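Local coordinates for protein glycoside Hydrolase Family 43_12 (PDB 7JVH) that probably hydrolyses glycosidic bonds in plant cell-wall polysaccharides or the oligosaccharides derived from them, as a family 43 glycoside hydrolase of subfamily 12, at residues 37-42 with 440-445; 53-58 with 333-338; 524-529 with 543-548. All coordinates share one frame; numbering follows the deposited sequence.

Contact 1: residues 37-42 with 440-445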
loop_
_atom_site.group_PDB
_atom_site.type_symbol
_atom_site.label_atom_id
_atom_site.label_comp_id
_atom_site.label_asym_id
_atom_site.label_seq_id
_atom_site.Cartn_x
_atom_site.Cartn_y
_atom_site.Cartn_z
ATOM N N GLY A 37 -5.651 -13.918 -9.743
ATOM C CA GLY A 37 -4.545 -13.285 -10.448
ATOM C C GLY A 37 -4.100 -14.184 -11.584
ATOM O O GLY A 37 -4.095 -15.408 -11.437
ATOM N N GLU A 38 -3.751 -13.574 -12.724
ATOM C CA GLU A 38 -3.483 -14.284 -13.984
ATOM C C GLU A 38 -2.402 -13.547 -14.779
ATOM O O GLU A 38 -2.556 -13.307 -15.982
ATOM C CB GLU A 38 -4.748 -14.387 -14.868
ATOM C CG GLU A 38 -5.997 -14.970 -14.220
ATOM C CD GLU A 38 -7.292 -14.531 -14.925
ATOM O OE1 GLU A 38 -7.533 -13.324 -15.120
ATOM O OE2 GLU A 38 -8.114 -15.403 -15.280
ATOM N N ASP A 39 -1.301 -13.193 -14.109
ATOM C CA ASP A 39 -0.199 -12.506 -14.762
ATOM C C ASP A 39 0.705 -13.449 -15.561
ATOM O O ASP A 39 0.999 -14.582 -15.132
ATOM C CB ASP A 39 0.627 -11.701 -13.751
ATOM C CG ASP A 39 -0.003 -10.350 -13.430
ATOM O OD1 ASP A 39 -0.787 -9.831 -14.283
ATOM O OD2 ASP A 39 0.301 -9.820 -12.319
ATOM N N ASP A 40 1.116 -12.964 -16.741
ATOM C CA ASP A 40 1.983 -13.662 -17.669
ATOM C C ASP A 40 3.316 -14.077 -17.027
ATOM O O ASP A 40 3.773 -15.207 -17.204
ATOM C CB ASP A 40 2.263 -12.768 -18.879
ATOM C CG ASP A 40 1.026 -12.448 -19.681
ATOM O OD1 ASP A 40 -0.018 -13.121 -19.526
ATOM O OD2 ASP A 40 1.083 -11.506 -20.492
ATOM N N ILE A 41 3.924 -13.148 -16.283
ATOM C CA ILE A 41 5.268 -13.297 -15.759
ATOM C C ILE A 41 5.440 -14.559 -14.883
ATOM O O ILE A 41 6.478 -15.212 -14.928
ATOM C CB ILE A 41 5.733 -12.025 -14.989
ATOM C CG1 ILE A 41 7.256 -11.994 -14.835
ATOM C CG2 ILE A 41 5.068 -11.933 -13.627
ATOM C CD1 ILE A 41 7.982 -11.719 -16.139
ATOM N N TYR A 42 4.420 -14.873 -14.083
ATOM C CA TYR A 42 4.455 -15.994 -13.158
ATOM C C TYR A 42 4.219 -17.304 -13.909
ATOM O O TYR A 42 4.863 -18.323 -13.602
ATOM C CB TYR A 42 3.413 -15.832 -12.057
ATOM C CG TYR A 42 3.571 -14.548 -11.271
ATOM C CD1 TYR A 42 4.735 -14.296 -10.573
ATOM C CD2 TYR A 42 2.554 -13.587 -11.223
ATOM C CE1 TYR A 42 4.897 -13.149 -9.851
ATOM C CE2 TYR A 42 2.710 -12.419 -10.496
ATOM C CZ TYR A 42 3.885 -12.207 -9.814
ATOM O OH TYR A 42 4.063 -11.059 -9.084
ATOM N N HIS A 440 -2.503 -7.699 -9.397
ATOM C CA HIS A 440 -2.039 -8.158 -10.702
ATOM C C HIS A 440 -2.508 -7.213 -11.793
ATOM O O HIS A 440 -3.557 -6.541 -11.647
ATOM C CB HIS A 440 -2.631 -9.547 -11.015
ATOM C CG HIS A 440 -2.307 -10.578 -9.989
ATOM N ND1 HIS A 440 -2.999 -10.677 -8.804
ATOM C CD2 HIS A 440 -1.367 -11.552 -9.964
ATOM C CE1 HIS A 440 -2.492 -11.671 -8.092
ATOM N NE2 HIS A 440 -1.508 -12.221 -8.778
ATOM N N ILE A 441 -1.761 -7.210 -12.904
ATOM C CA ILE A 441 -2.148 -6.453 -14.095
ATOM C C ILE A 441 -3.331 -7.157 -14.759
ATOM O O ILE A 441 -4.289 -6.515 -15.188
ATOM C CB ILE A 441 -0.986 -6.336 -15.099
ATOM C CG1 ILE A 441 0.254 -5.746 -14.427
ATOM C CG2 ILE A 441 -1.394 -5.436 -16.256
ATOM C CD1 ILE A 441 1.481 -5.774 -15.308
ATOM N N LYS A 442 -3.238 -8.487 -14.840
ATOM C CA LYS A 442 -4.301 -9.329 -15.388
ATOM C C LYS A 442 -5.006 -10.072 -14.266
ATOM O O LYS A 442 -4.391 -10.859 -13.570
ATOM C CB LYS A 442 -3.734 -10.341 -16.366
ATOM C CG LYS A 442 -3.402 -9.775 -17.729
ATOM C CD LYS A 442 -2.799 -10.859 -18.612
ATOM C CE LYS A 442 -2.530 -10.315 -20.005
ATOM N NZ LYS A 442 -1.914 -11.374 -20.871
ATOM N N TYR A 443 -6.299 -9.799 -14.086
ATOM C CA TYR A 443 -7.084 -10.474 -13.070
ATOM C C TYR A 443 -8.541 -10.646 -13.505
ATOM O O TYR A 443 -9.002 -10.062 -14.486
ATOM C CB TYR A 443 -6.962 -9.792 -11.682
ATOM C CG TYR A 443 -7.891 -8.631 -11.424
ATOM C CD1 TYR A 443 -9.149 -8.832 -10.852
ATOM C CD2 TYR A 443 -7.513 -7.323 -11.725
ATOM C CE1 TYR A 443 -10.004 -7.780 -10.607
ATOM C CE2 TYR A 443 -8.353 -6.257 -11.460
ATOM C CZ TYR A 443 -9.596 -6.493 -10.912
ATOM O OH TYR A 443 -10.447 -5.422 -10.679
ATOM N N THR A 444 -9.228 -11.507 -12.760
ATOM C CA THR A 444 -10.609 -11.859 -12.960
ATOM C C THR A 444 -11.158 -11.993 -11.561
ATOM O O THR A 444 -10.544 -12.620 -10.708
ATOM C CB THR A 444 -10.773 -13.196 -13.733
ATOM O OG1 THR A 444 -10.167 -13.077 -15.022
ATOM C CG2 THR A 444 -12.238 -13.567 -13.914
ATOM N N ALA A 445 -12.316 -11.368 -11.326
ATOM C CA ALA A 445 -12.951 -11.374 -10.026
ATOM C C ALA A 445 -14.439 -11.478 -10.220
ATOM O O ALA A 445 -14.970 -11.067 -11.260
ATOM C CB ALA A 445 -12.590 -10.094 -9.281
#
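Lys442 reaches across to the 37-42 segment and closes a salt bridge with Asp40, its NZ lying 2.9 Å from Asp40 OD1 on the syn lone pair of that oxygen, with a weak bond to OD2 beside it. The lysine chain is extended from CG onward (chi2 178°), which carries the ammonium past the carbonyl of Glu38, where Lys442 CB packs 3.2 Å from Glu38 O. With an alanine here, the Asp40 carboxylate would probably lose this ammonium partner, and Glu38 O the CD methylene packed beside it, keeping only CB. Glu38, the next most covered residue, is held at both ends: its backbone N donates to Lys442 O at 2.9 Å, and its carboxylate takes the hydroxyl of Thr444, OG1 to OE1 at 2.6 Å, on the syn side but 29° out of the carboxylate plane. Thr444 OG1 also pairs with Thr520 OG1 on strand 515-522. Asp39, buried right before the short helix 40-43, turns its carboxylate to the start of the other segment. Its OD1 accepts the N-H of Lys442 at 2.9 Å in a nearly straight bond, OD2 accepts a weak bond from Ile441 N, and the same OD2 forms a salt bridge with Arg323. Gly37 stands opposite Tyr443 in an antiparallel non-hydrogen-bonded pair, where strand 28-37 meets strand 442-451, and its CA sits over the centre of the His440 ring in a CH-pi contact 3.4 Å from the centroid. ND1 of that ring is hydrogen-bonded to Tyr35 OH and NE2 to Gly380 O. Three acidic side chains thus meet a lysine, a hydroxyl and backbone amides, and the buried charge of Asp39 is probably stabilised by Arg323 together with these N-H groups.

Contact 2: residues 53-58 with 333-338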
loop_
_atom_site.group_PDB
_atom_site.type_symbol
_atom_site.label_atom_id
_atom_site.label_comp_id
_atom_site.label_asym_id
_atom_site.label_seq_id
_atom_site.Cartn_x
_atom_site.Cartn_y
_atom_site.Cartn_z
ATOM N N TYR A 53 8.948 -15.633 -5.613
ATOM C CA TYR A 53 8.640 -14.450 -6.404
ATOM C C TYR A 53 8.827 -13.178 -5.573
ATOM O O TYR A 53 8.425 -13.130 -4.409
ATOM C CB TYR A 53 7.200 -14.536 -6.921
ATOM C CG TYR A 53 6.962 -15.641 -7.948
ATOM C CD1 TYR A 53 7.740 -15.726 -9.097
ATOM C CD2 TYR A 53 5.936 -16.571 -7.788
ATOM C CE1 TYR A 53 7.511 -16.689 -10.048
ATOM C CE2 TYR A 53 5.701 -17.549 -8.738
ATOM C CZ TYR A 53 6.496 -17.606 -9.865
ATOM O OH TYR A 53 6.310 -18.572 -10.820
ATOM N N SER A 54 9.407 -12.231 -6.302
ATOM C CA SER A 54 9.667 -10.829 -5.937
ATOM C C SER A 54 9.084 -9.927 -7.023
ATOM O O SER A 54 9.554 -9.910 -8.140
ATOM C CB SER A 54 11.102 -10.552 -5.707
ATOM O OG SER A 54 11.255 -9.276 -5.135
ATOM N N PRO A 55 8.030 -9.011 -6.507
ATOM C CA PRO A 55 7.663 -8.554 -5.161
ATOM C C PRO A 55 6.984 -9.555 -4.228
ATOM O O PRO A 55 6.103 -10.309 -4.642
ATOM C CB PRO A 55 6.673 -7.429 -5.460
ATOM C CG PRO A 55 6.042 -7.805 -6.751
ATOM C CD PRO A 55 7.157 -8.437 -7.545
ATOM N N ILE A 56 7.375 -9.519 -2.959
ATOM C CA ILE A 56 6.828 -10.444 -1.930
ATOM C C ILE A 56 5.428 -10.004 -1.530
ATOM O O ILE A 56 4.710 -10.823 -0.990
ATOM C CB ILE A 56 7.772 -10.549 -0.724
ATOM C CG1 ILE A 56 7.832 -9.244 0.066
ATOM C CG2 ILE A 56 9.146 -10.991 -1.185
ATOM C CD1 ILE A 56 9.177 -8.983 0.684
ATOM N N LEU A 57 5.127 -8.721 -1.686
ATOM C CA LEU A 57 3.773 -8.200 -1.489
ATOM C C LEU A 57 3.347 -7.556 -2.788
ATOM O O LEU A 57 3.875 -6.541 -3.188
ATOM C CB LEU A 57 3.709 -7.192 -0.352
ATOM C CG LEU A 57 4.207 -7.588 1.030
ATOM C CD1 LEU A 57 4.181 -6.383 1.960
ATOM C CD2 LEU A 57 3.374 -8.712 1.609
ATOM N N GLN A 58 2.395 -8.194 -3.462
ATOM C CA GLN A 58 1.846 -7.746 -4.724
ATOM C C GLN A 58 0.745 -6.749 -4.418
ATOM O O GLN A 58 0.068 -6.861 -3.394
ATOM C CB GLN A 58 1.276 -8.941 -5.497
ATOM C CG GLN A 58 2.294 -10.004 -5.862
ATOM C CD GLN A 58 1.664 -11.326 -6.250
ATOM O OE1 GLN A 58 0.980 -11.951 -5.451
ATOM N NE2 GLN A 58 1.901 -11.760 -7.491
ATOM N N GLY A 333 -0.263 -0.235 -8.242
ATOM C CA GLY A 333 0.377 0.577 -7.228
ATOM C C GLY A 333 1.853 0.224 -7.107
ATOM O O GLY A 333 2.400 -0.497 -7.949
ATOM N N ARG A 334 2.491 0.731 -6.056
ATOM C CA ARG A 334 3.872 0.427 -5.745
ATOM C C ARG A 334 3.914 -0.748 -4.768
ATOM O O ARG A 334 3.202 -0.753 -3.749
ATOM C CB ARG A 334 4.575 1.656 -5.149
ATOM C CG ARG A 334 4.709 2.834 -6.103
ATOM C CD ARG A 334 5.107 4.094 -5.350
ATOM N NE ARG A 334 4.023 4.507 -4.448
ATOM C CZ ARG A 334 4.136 5.343 -3.426
ATOM N NH1 ARG A 334 5.304 5.928 -3.130
ATOM N NH2 ARG A 334 3.067 5.608 -2.701
ATOM N N GLU A 335 4.752 -1.743 -5.086
ATOM C CA GLU A 335 4.762 -3.022 -4.388
ATOM C C GLU A 335 6.053 -3.193 -3.594
ATOM O O GLU A 335 7.036 -2.474 -3.842
ATOM C CB GLU A 335 4.622 -4.141 -5.410
ATOM C CG GLU A 335 3.493 -3.887 -6.402
ATOM C CD GLU A 335 3.340 -4.975 -7.431
ATOM O OE1 GLU A 335 4.045 -4.939 -8.427
ATOM O OE2 GLU A 335 2.475 -5.845 -7.246
ATOM N N THR A 336 5.993 -4.049 -2.579
ATOM C CA THR A 336 7.154 -4.327 -1.711
ATOM C C THR A 336 8.010 -5.424 -2.326
ATOM O O THR A 336 7.595 -6.563 -2.300
ATOM C CB THR A 336 6.723 -4.882 -0.361
ATOM O OG1 THR A 336 6.042 -3.827 0.296
ATOM C CG2 THR A 336 7.897 -5.310 0.482
ATOM N N PHE A 337 9.176 -5.057 -2.833
ATOM C CA PHE A 337 10.114 -6.021 -3.434
ATOM C C PHE A 337 11.185 -6.359 -2.418
ATOM O O PHE A 337 11.372 -5.627 -1.476
ATOM C CB PHE A 337 10.889 -5.361 -4.563
ATOM C CG PHE A 337 10.081 -5.155 -5.808
ATOM C CD1 PHE A 337 9.021 -4.274 -5.821
ATOM C CD2 PHE A 337 10.379 -5.850 -6.959
ATOM C CE1 PHE A 337 8.284 -4.087 -6.970
ATOM C CE2 PHE A 337 9.645 -5.654 -8.108
ATOM C CZ PHE A 337 8.597 -4.776 -8.109
HETATM N N MSE A 338 11.911 -7.451 -2.629
HETATM C CA MSE A 338 13.018 -7.787 -1.708
HETATM C C MSE A 338 14.238 -8.207 -2.512
HETATM O O MSE A 338 14.071 -8.553 -3.672
HETATM C CB MSE A 338 12.631 -8.844 -0.683
HETATM C CG MSE A 338 13.411 -8.704 0.589
HETATM SE SE MSE A 338 13.177 -10.185 1.767
HETATM C CE MSE A 338 12.277 -9.824 3.408
#
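The side chain of Glu335 crosses that of Pro55, with Glu335 CB 3.4 Å from Leu57 O and Glu335 OE2 3.2 Å from Gln58 CA. The carboxylate is held from outside, OE2 by Gly59 N and OE1 by a salt bridge to Arg323. Thr336 comes next, with CB against the CB and CD1 of Leu57 and CG2 3.9 Å from Ile56 CD1; its OG1 bonds to Tyr61 O and to Asn77. Ile56 and Leu57 both face this one threonine, a classic beta bulge that admits the 53-58 loop to the edge of strand 335-342, part of the last four-stranded sheet of the family 43 catalytic domain, a five-bladed beta-propeller. All three bonds of the bulge are weak: Thr336 O takes the N-H of Ile56 and of Leu57, and Thr336 N gives its own to Leu57 O. Phe337 presents a ring face to Pro55, whose CB stands over the ring centre, 3.9 Å from the centroid. The peptide bond before this proline is cis. Selenomethionine Met338 donates its backbone N almost linearly (178°) to Ser54 OG at 3.2 Å, the hydroxyl being swung there by a chi1 of -169°, while Met338 CB packs 3.7 Å from Ile56 CD1.

Contact 3: residues 524-529 with 543-548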
loop_
_atom_site.group_PDB
_atom_site.type_symbol
_atom_site.label_atom_id
_atom_site.label_comp_id
_atom_site.label_asym_id
_atom_site.label_seq_id
_atom_site.Cartn_x
_atom_site.Cartn_y
_atom_site.Cartn_z
ATOM N N LEU A 524 -5.188 -4.260 -20.473
ATOM C CA LEU A 524 -5.507 -3.145 -21.358
ATOM C C LEU A 524 -6.906 -2.575 -21.144
ATOM O O LEU A 524 -7.101 -1.366 -21.243
ATOM C CB LEU A 524 -5.354 -3.531 -22.833
ATOM C CG LEU A 524 -3.910 -3.713 -23.366
ATOM C CD1 LEU A 524 -3.912 -4.264 -24.788
ATOM C CD2 LEU A 524 -3.033 -2.463 -23.306
ATOM N N ASN A 525 -7.887 -3.453 -20.904
ATOM C CA ASN A 525 -9.293 -3.075 -20.654
ATOM C C ASN A 525 -9.956 -3.922 -19.590
ATOM O O ASN A 525 -9.475 -4.995 -19.273
ATOM C CB ASN A 525 -10.135 -3.140 -21.935
ATOM C CG ASN A 525 -9.661 -2.164 -22.977
ATOM O OD1 ASN A 525 -9.980 -0.949 -22.920
ATOM N ND2 ASN A 525 -8.927 -2.659 -23.948
ATOM N N TYR A 526 -11.026 -3.394 -18.995
ATOM C CA TYR A 526 -11.845 -4.087 -18.013
ATOM C C TYR A 526 -13.159 -4.403 -18.712
ATOM O O TYR A 526 -13.709 -3.557 -19.418
ATOM C CB TYR A 526 -12.124 -3.185 -16.807
ATOM C CG TYR A 526 -10.978 -2.966 -15.856
ATOM C CD1 TYR A 526 -9.982 -2.035 -16.128
ATOM C CD2 TYR A 526 -10.901 -3.676 -14.661
ATOM C CE1 TYR A 526 -8.933 -1.824 -15.241
ATOM C CE2 TYR A 526 -9.850 -3.482 -13.771
ATOM C CZ TYR A 526 -8.871 -2.540 -14.071
ATOM O OH TYR A 526 -7.822 -2.310 -13.209
ATOM N N GLN A 527 -13.649 -5.632 -18.531
ATOM C CA GLN A 527 -14.899 -6.100 -19.123
ATOM C C GLN A 527 -15.751 -6.647 -17.986
ATOM O O GLN A 527 -15.345 -7.579 -17.289
ATOM C CB GLN A 527 -14.669 -7.186 -20.161
ATOM C CG GLN A 527 -15.948 -7.877 -20.653
ATOM C CD GLN A 527 -16.881 -6.937 -21.407
ATOM O OE1 GLN A 527 -16.512 -6.459 -22.461
ATOM N NE2 GLN A 527 -18.104 -6.668 -20.872
ATOM N N PHE A 528 -16.932 -6.052 -17.816
ATOM C CA PHE A 528 -17.880 -6.438 -16.798
ATOM C C PHE A 528 -18.870 -7.478 -17.359
ATOM O O PHE A 528 -19.042 -7.611 -18.572
ATOM C CB PHE A 528 -18.609 -5.187 -16.275
ATOM C CG PHE A 528 -17.798 -4.390 -15.281
ATOM C CD1 PHE A 528 -16.848 -3.469 -15.705
ATOM C CD2 PHE A 528 -17.984 -4.561 -13.921
ATOM C CE1 PHE A 528 -16.119 -2.725 -14.789
ATOM C CE2 PHE A 528 -17.240 -3.813 -12.994
ATOM C CZ PHE A 528 -16.311 -2.901 -13.436
ATOM N N SER A 529 -19.488 -8.232 -16.445
ATOM C CA SER A 529 -20.458 -9.244 -16.785
ATOM C C SER A 529 -21.306 -9.541 -15.578
ATOM O O SER A 529 -20.928 -9.209 -14.441
ATOM C CB SER A 529 -19.767 -10.542 -17.247
ATOM O OG SER A 529 -19.110 -11.212 -16.171
ATOM N N LEU A 543 -13.579 -1.367 -21.145
ATOM C CA LEU A 543 -13.348 -0.076 -20.511
ATOM C C LEU A 543 -11.865 0.150 -20.238
ATOM O O LEU A 543 -11.253 -0.608 -19.490
ATOM C CB LEU A 543 -14.112 -0.024 -19.188
ATOM C CG LEU A 543 -15.632 -0.040 -19.307
ATOM C CD1 LEU A 543 -16.238 -0.402 -17.957
ATOM C CD2 LEU A 543 -16.095 1.310 -19.805
ATOM N N ASP A 544 -11.314 1.214 -20.838
ATOM C CA ASP A 544 -9.878 1.534 -20.783
ATOM C C ASP A 544 -9.328 1.369 -19.375
ATOM O O ASP A 544 -9.836 1.962 -18.428
ATOM C CB ASP A 544 -9.616 2.953 -21.280
ATOM C CG ASP A 544 -8.143 3.233 -21.578
ATOM O OD1 ASP A 544 -7.230 2.543 -21.030
ATOM O OD2 ASP A 544 -7.912 4.183 -22.353
ATOM N N ALA A 545 -8.286 0.543 -19.258
ATOM C CA ALA A 545 -7.635 0.246 -17.985
ATOM C C ALA A 545 -6.811 1.433 -17.470
ATOM O O ALA A 545 -6.550 1.540 -16.273
ATOM C CB ALA A 545 -6.743 -0.993 -18.130
ATOM N N ALA A 546 -6.374 2.289 -18.395
ATOM C CA ALA A 546 -5.527 3.448 -18.079
ATOM C C ALA A 546 -6.209 4.386 -17.060
ATOM O O ALA A 546 -5.529 4.958 -16.220
ATOM C CB ALA A 546 -5.171 4.213 -19.343
ATOM N N VAL A 547 -7.549 4.485 -17.140
ATOM C CA VAL A 547 -8.367 5.298 -16.239
ATOM C C VAL A 547 -8.098 5.040 -14.738
ATOM O O VAL A 547 -8.222 5.967 -13.917
ATOM C CB VAL A 547 -9.888 5.112 -16.537
ATOM C CG1 VAL A 547 -10.756 5.706 -15.436
ATOM C CG2 VAL A 547 -10.275 5.755 -17.870
ATOM N N LEU A 548 -7.742 3.800 -14.385
ATOM C CA LEU A 548 -7.483 3.407 -12.993
ATOM C C LEU A 548 -5.988 3.361 -12.637
ATOM O O LEU A 548 -5.599 2.878 -11.563
ATOM C CB LEU A 548 -8.144 2.058 -12.680
ATOM C CG LEU A 548 -9.638 1.983 -13.012
ATOM C CD1 LEU A 548 -10.233 0.634 -12.623
ATOM C CD2 LEU A 548 -10.384 3.120 -12.316
#
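Tyr526 packs its ring against Leu548 and Ala545 at the apolar centre. Leu548 CD1 lies over one face of the ring, 3.7 Å from CZ, in a CH-pi contact, while Ala545 CA meets the ring edge 3.7 Å from CE1. With CG anti to the carbonyl carbon (chi1 -74°), the ring swings toward the 543-548 segment, and its phenol reaches Gln438 and Asn331. Leu543, which shares a sheet face with Tyr526, sends CD1 to the Phe528 ring, 3.9 Å from CD1 of the phenylalanine, the two side chains crossing at about a right angle. Outward from this patch, Tyr526 and Leu543 form a hydrogen-bonded pair of an antiparallel beta hairpin made by strands 525-531 and 536-544: each N-H reaches the other's carbonyl oxygen, Tyr526 N to Leu543 O at 2.8 Å. Asn525 CA adds a CA-H...O contact to the same oxygen. Beyond the pair, Ala545 N bonds to Leu524 O at 3.0 Å. At the exposed end of the strand, Asp544 OD1 accepts from Ala546 N at 2.8 Å in an Asx turn, leading the chain into a short 3-10 segment. Backbone bonds therefore hold the two strands together, apolar contacts fill the buried side of the hairpin, and a carboxylate secures the turn at its polar edge.

Overall arrangement
Contact 2 lies in the family 43 catalytic domain and contact 3 in the C-terminal concanavalin A-like domain, their centres about 23 Å apart and without touching. Contact 1 sits between, about 14 Å from each by centres. It lies where strand 28-37 runs out into the short helix 40-43 and pairs at Gly37 with the start of strand 442-451, so the N-terminal strand is built into the C-terminal sheet that also holds the hairpin of contact 3; Tyr443 packs against Tyr526 there. Toward the catalytic domain, Tyr42 meets Gln58 and Tyr53 of contact 2. Along the chain, contact 1 brackets the whole of contact 2, and contact 3 follows. The chain thus starts in one domain, builds the other and returns, tying the two together.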